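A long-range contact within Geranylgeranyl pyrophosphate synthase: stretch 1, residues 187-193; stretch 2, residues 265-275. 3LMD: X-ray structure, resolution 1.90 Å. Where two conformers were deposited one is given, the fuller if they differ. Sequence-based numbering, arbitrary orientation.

Stretch 1, residues 187-193: DPIEHYT
Stretch 2, residues 265-275: FTLPVLYALRE

Two helices of one chain pack almost antiparallel. Helix 188-193 continues later in the chain; the other helix starts at Leu267. Their N-to-C directions differ by 171°, and their axes approach to 10.0 Å. The register is set by two CA pairs: Ile189 CA lies 6.5 Å from Leu270 CA, and Tyr192 CA lies 7.1 Å from Thr266 CA. The two stretches bury 384 Å² between them, both sides summed.

Backbone conformation is helical from Pro188 (phi/psi -61/-28) to Thr193 (-63/-43), and from Leu267 (-48/-50) through Ala272 (-62/-41). Asp187 (-59/123) and Thr266 (-87/-179) are extended and occupy the N-cap positions. Asp187, chi1 t, caps its helix: Asp187 OD1 accepts from Ile189 N at 2.8 Å and, weakly, from Glu190 N at 3.5 Å. The side chain of Thr266, chi1 p, makes no capping bond. The first turn begins with Leu270 N donating to Thr266 O at 3.0 Å, as His191 N does to Asp187 O at 2.9 Å in the other helix. In the first helix, Tyr192 N donates to Pro188 O at 3.0 Å. Ile189 O accepts twice, from Thr193 N and from Thr193 OG1, each at 2.9 Å.

No hydrogen bond crosses between the stretches. The contact is van der Waals packing, mostly apolar. Ile189 (chi1 m, chi2 t) is a knob in a hole formed by Leu267, Leu270, Tyr271 and Arg274. Its CA-to-CB bond points sideways, but the end of the side chain comes nearer to the second stretch. Ile189 CG2 meets Leu267 CD1 at 3.8 Å, Ile189 CG1 meets Leu270 CB at 3.7 Å, and Ile189 CD1 meets Tyr271 CD1 at 3.7 Å. Ile189 CD1 also lies 4.2 Å from Arg274 NH1. Arg274 has chi angles t, t, p and 180°; two conformers were deposited. Tyr271 (chi1 m, -85°) points away at CB, yet its ring returns to the contact.

The CA-to-CB bond of Leu270 (chi1 m, chi2 t) points toward the first stretch. Leu270 CD1 lies 3.5 Å from Pro188 O and 3.8 Å from Tyr192 CB. Leu270 CD2 is 4.0 Å from Pro188 CB. The Pro188 ring is C-gamma exo.

Tyr192 (chi1 t, chi2 93°) is buried and lies against the start of the second helix. Leu267 N sits over one face of its ring, 3.6 Å from Tyr192 CE1. Tyr192 CE2 meets Leu267 CB at 3.6 Å, and Tyr192 CE1 meets Thr266 CA at 3.8 Å. Leu267 is t, p. Tyr192 OH is hydrogen-bonded elsewhere in the structure.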

# COMPACT_ATOMS: atom_id res chain seq x y z
N ASP A 187 -23.86 -8.54 -15.52
CA ASP A 187 -24.06 -9.97 -15.55
C ASP A 187 -23.25 -10.62 -14.41
O ASP A 187 -22.04 -10.42 -14.30
CB ASP A 187 -23.62 -10.53 -16.90
CG ASP A 187 -23.94 -12.01 -17.03
OD1 ASP A 187 -23.48 -12.79 -16.17
OD2 ASP A 187 -24.64 -12.40 -17.99
N PRO A 188 -23.94 -11.37 -13.54
CA PRO A 188 -23.29 -11.95 -12.35
C PRO A 188 -22.12 -12.92 -12.67
O PRO A 188 -21.19 -13.06 -11.87
CB PRO A 188 -24.43 -12.70 -11.64
CG PRO A 188 -25.74 -12.19 -12.30
CD PRO A 188 -25.38 -11.71 -13.64
N ILE A 189 -22.16 -13.58 -13.82
CA ILE A 189 -21.10 -14.51 -14.18
C ILE A 189 -19.86 -13.76 -14.71
O ILE A 189 -18.73 -14.13 -14.41
CB ILE A 189 -21.58 -15.54 -15.21
CG1 ILE A 189 -22.52 -16.53 -14.52
CG2 ILE A 189 -20.38 -16.28 -15.85
CD1 ILE A 189 -23.42 -17.34 -15.47
N GLU A 190 -20.08 -12.70 -15.48
CA GLU A 190 -19.01 -11.77 -15.87
C GLU A 190 -18.36 -11.12 -14.64
O GLU A 190 -17.13 -10.96 -14.58
CB GLU A 190 -19.56 -10.66 -16.78
CG GLU A 190 -20.02 -11.17 -18.13
CD GLU A 190 -20.41 -10.04 -19.09
OE1 GLU A 190 -20.43 -8.86 -18.67
OE2 GLU A 190 -20.68 -10.34 -20.27
N HIS A 191 -19.18 -10.72 -13.67
CA HIS A 191 -18.67 -10.17 -12.41
C HIS A 191 -17.76 -11.17 -11.71
O HIS A 191 -16.65 -10.85 -11.30
CB HIS A 191 -19.84 -9.79 -11.48
CG HIS A 191 -19.41 -9.35 -10.12
ND1 HIS A 191 -18.80 -8.13 -9.89
CD2 HIS A 191 -19.49 -9.97 -8.91
CE1 HIS A 191 -18.55 -8.01 -8.60
NE2 HIS A 191 -18.96 -9.10 -7.98
N TYR A 192 -18.26 -12.39 -11.54
CA TYR A 192 -17.51 -13.42 -10.86
C TYR A 192 -16.21 -13.64 -11.59
O TYR A 192 -15.17 -13.72 -10.98
CB TYR A 192 -18.32 -14.74 -10.84
CG TYR A 192 -17.53 -15.98 -10.48
CD1 TYR A 192 -17.47 -16.43 -9.17
CD2 TYR A 192 -16.92 -16.76 -11.47
CE1 TYR A 192 -16.76 -17.58 -8.82
CE2 TYR A 192 -16.20 -17.90 -11.15
CZ TYR A 192 -16.14 -18.32 -9.83
OH TYR A 192 -15.45 -19.46 -9.49
N THR A 193 -16.27 -13.73 -12.91
CA THR A 193 -15.07 -14.00 -13.72
C THR A 193 -14.04 -12.88 -13.57
O THR A 193 -12.83 -13.14 -13.42
CB THR A 193 -15.41 -14.19 -15.20
OG1 THR A 193 -16.23 -15.35 -15.34
CG2 THR A 193 -14.12 -14.39 -16.05
N PHE A 265 -22.25 -16.61 -3.99
CA PHE A 265 -22.67 -17.57 -5.01
C PHE A 265 -21.61 -17.66 -6.11
O PHE A 265 -21.47 -16.76 -6.91
CB PHE A 265 -23.99 -17.15 -5.66
CG PHE A 265 -25.07 -16.83 -4.67
CD1 PHE A 265 -25.23 -17.60 -3.53
CD2 PHE A 265 -25.93 -15.77 -4.90
CE1 PHE A 265 -26.22 -17.30 -2.60
CE2 PHE A 265 -26.94 -15.47 -4.00
CZ PHE A 265 -27.08 -16.23 -2.85
N THR A 266 -20.89 -18.77 -6.13
CA THR A 266 -19.83 -18.97 -7.12
C THR A 266 -20.37 -19.57 -8.44
O THR A 266 -21.55 -19.83 -8.58
CB THR A 266 -18.77 -19.88 -6.51
OG1 THR A 266 -19.38 -21.14 -6.18
CG2 THR A 266 -18.23 -19.24 -5.19
N LEU A 267 -19.48 -19.80 -9.40
CA LEU A 267 -19.89 -20.14 -10.75
C LEU A 267 -20.97 -21.22 -10.89
O LEU A 267 -21.91 -21.02 -11.63
CB LEU A 267 -18.67 -20.55 -11.58
CG LEU A 267 -18.84 -20.54 -13.08
CD1 LEU A 267 -19.38 -19.16 -13.53
CD2 LEU A 267 -17.44 -20.83 -13.72
N PRO A 268 -20.80 -22.39 -10.24
CA PRO A 268 -21.87 -23.39 -10.46
C PRO A 268 -23.25 -22.90 -10.01
O PRO A 268 -24.28 -23.28 -10.59
CB PRO A 268 -21.46 -24.55 -9.56
CG PRO A 268 -20.00 -24.31 -9.21
CD PRO A 268 -19.76 -22.86 -9.32
N VAL A 269 -23.28 -22.12 -8.94
CA VAL A 269 -24.54 -21.60 -8.43
C VAL A 269 -25.11 -20.59 -9.39
O VAL A 269 -26.32 -20.57 -9.63
CB VAL A 269 -24.38 -20.91 -7.02
CG1 VAL A 269 -25.78 -20.50 -6.46
CG2 VAL A 269 -23.66 -21.82 -6.08
N LEU A 270 -24.26 -19.73 -9.95
CA LEU A 270 -24.73 -18.71 -10.87
C LEU A 270 -25.27 -19.35 -12.15
O LEU A 270 -26.25 -18.89 -12.71
CB LEU A 270 -23.60 -17.73 -11.24
CG LEU A 270 -23.04 -16.99 -10.00
CD1 LEU A 270 -21.76 -16.19 -10.40
CD2 LEU A 270 -24.12 -16.06 -9.46
N TYR A 271 -24.59 -20.37 -12.65
CA TYR A 271 -25.13 -21.11 -13.81
C TYR A 271 -26.51 -21.73 -13.51
O TYR A 271 -27.45 -21.62 -14.32
CB TYR A 271 -24.15 -22.20 -14.21
CG TYR A 271 -23.04 -21.72 -15.12
CD1 TYR A 271 -23.30 -20.95 -16.25
CD2 TYR A 271 -21.73 -22.08 -14.88
CE1 TYR A 271 -22.27 -20.54 -17.09
CE2 TYR A 271 -20.70 -21.67 -15.71
CZ TYR A 271 -20.98 -20.91 -16.81
OH TYR A 271 -19.93 -20.53 -17.62
N ALA A 272 -26.63 -22.37 -12.34
CA ALA A 272 -27.90 -23.03 -11.94
C ALA A 272 -29.01 -22.00 -11.83
O ALA A 272 -30.13 -22.24 -12.27
CB ALA A 272 -27.73 -23.80 -10.63
N LEU A 273 -28.70 -20.84 -11.26
CA LEU A 273 -29.68 -19.73 -11.16
C LEU A 273 -30.21 -19.20 -12.49
O LEU A 273 -31.23 -18.49 -12.52
CB LEU A 273 -29.05 -18.53 -10.38
CG LEU A 273 -29.01 -18.73 -8.87
CD1 LEU A 273 -28.07 -17.67 -8.21
CD2 LEU A 273 -30.42 -18.65 -8.28
N ARG A 274 -29.51 -19.49 -13.58
CA ARG A 274 -29.86 -19.02 -14.92
C ARG A 274 -30.83 -20.00 -15.60
O ARG A 274 -31.47 -19.67 -16.58
CB ARG A 274 -28.56 -18.90 -15.74
CG ARG A 274 -28.63 -18.11 -17.05
CD ARG A 274 -27.25 -18.08 -17.76
NE ARG A 274 -26.86 -19.42 -18.22
CZ ARG A 274 -25.73 -19.73 -18.86
NH1 ARG A 274 -24.81 -18.80 -19.15
NH2 ARG A 274 -25.53 -20.99 -19.21
N GLU A 275 -30.95 -21.21 -15.07
CA GLU A 275 -31.68 -22.27 -15.80
C GLU A 275 -33.16 -22.06 -15.85
O GLU A 275 -33.78 -21.70 -14.85
CB GLU A 275 -31.42 -23.64 -15.17
CG GLU A 275 -30.02 -24.15 -15.29
CD GLU A 275 -29.89 -25.51 -14.57
OE1 GLU A 275 -30.93 -26.12 -14.19
OE2 GLU A 275 -28.77 -25.94 -14.39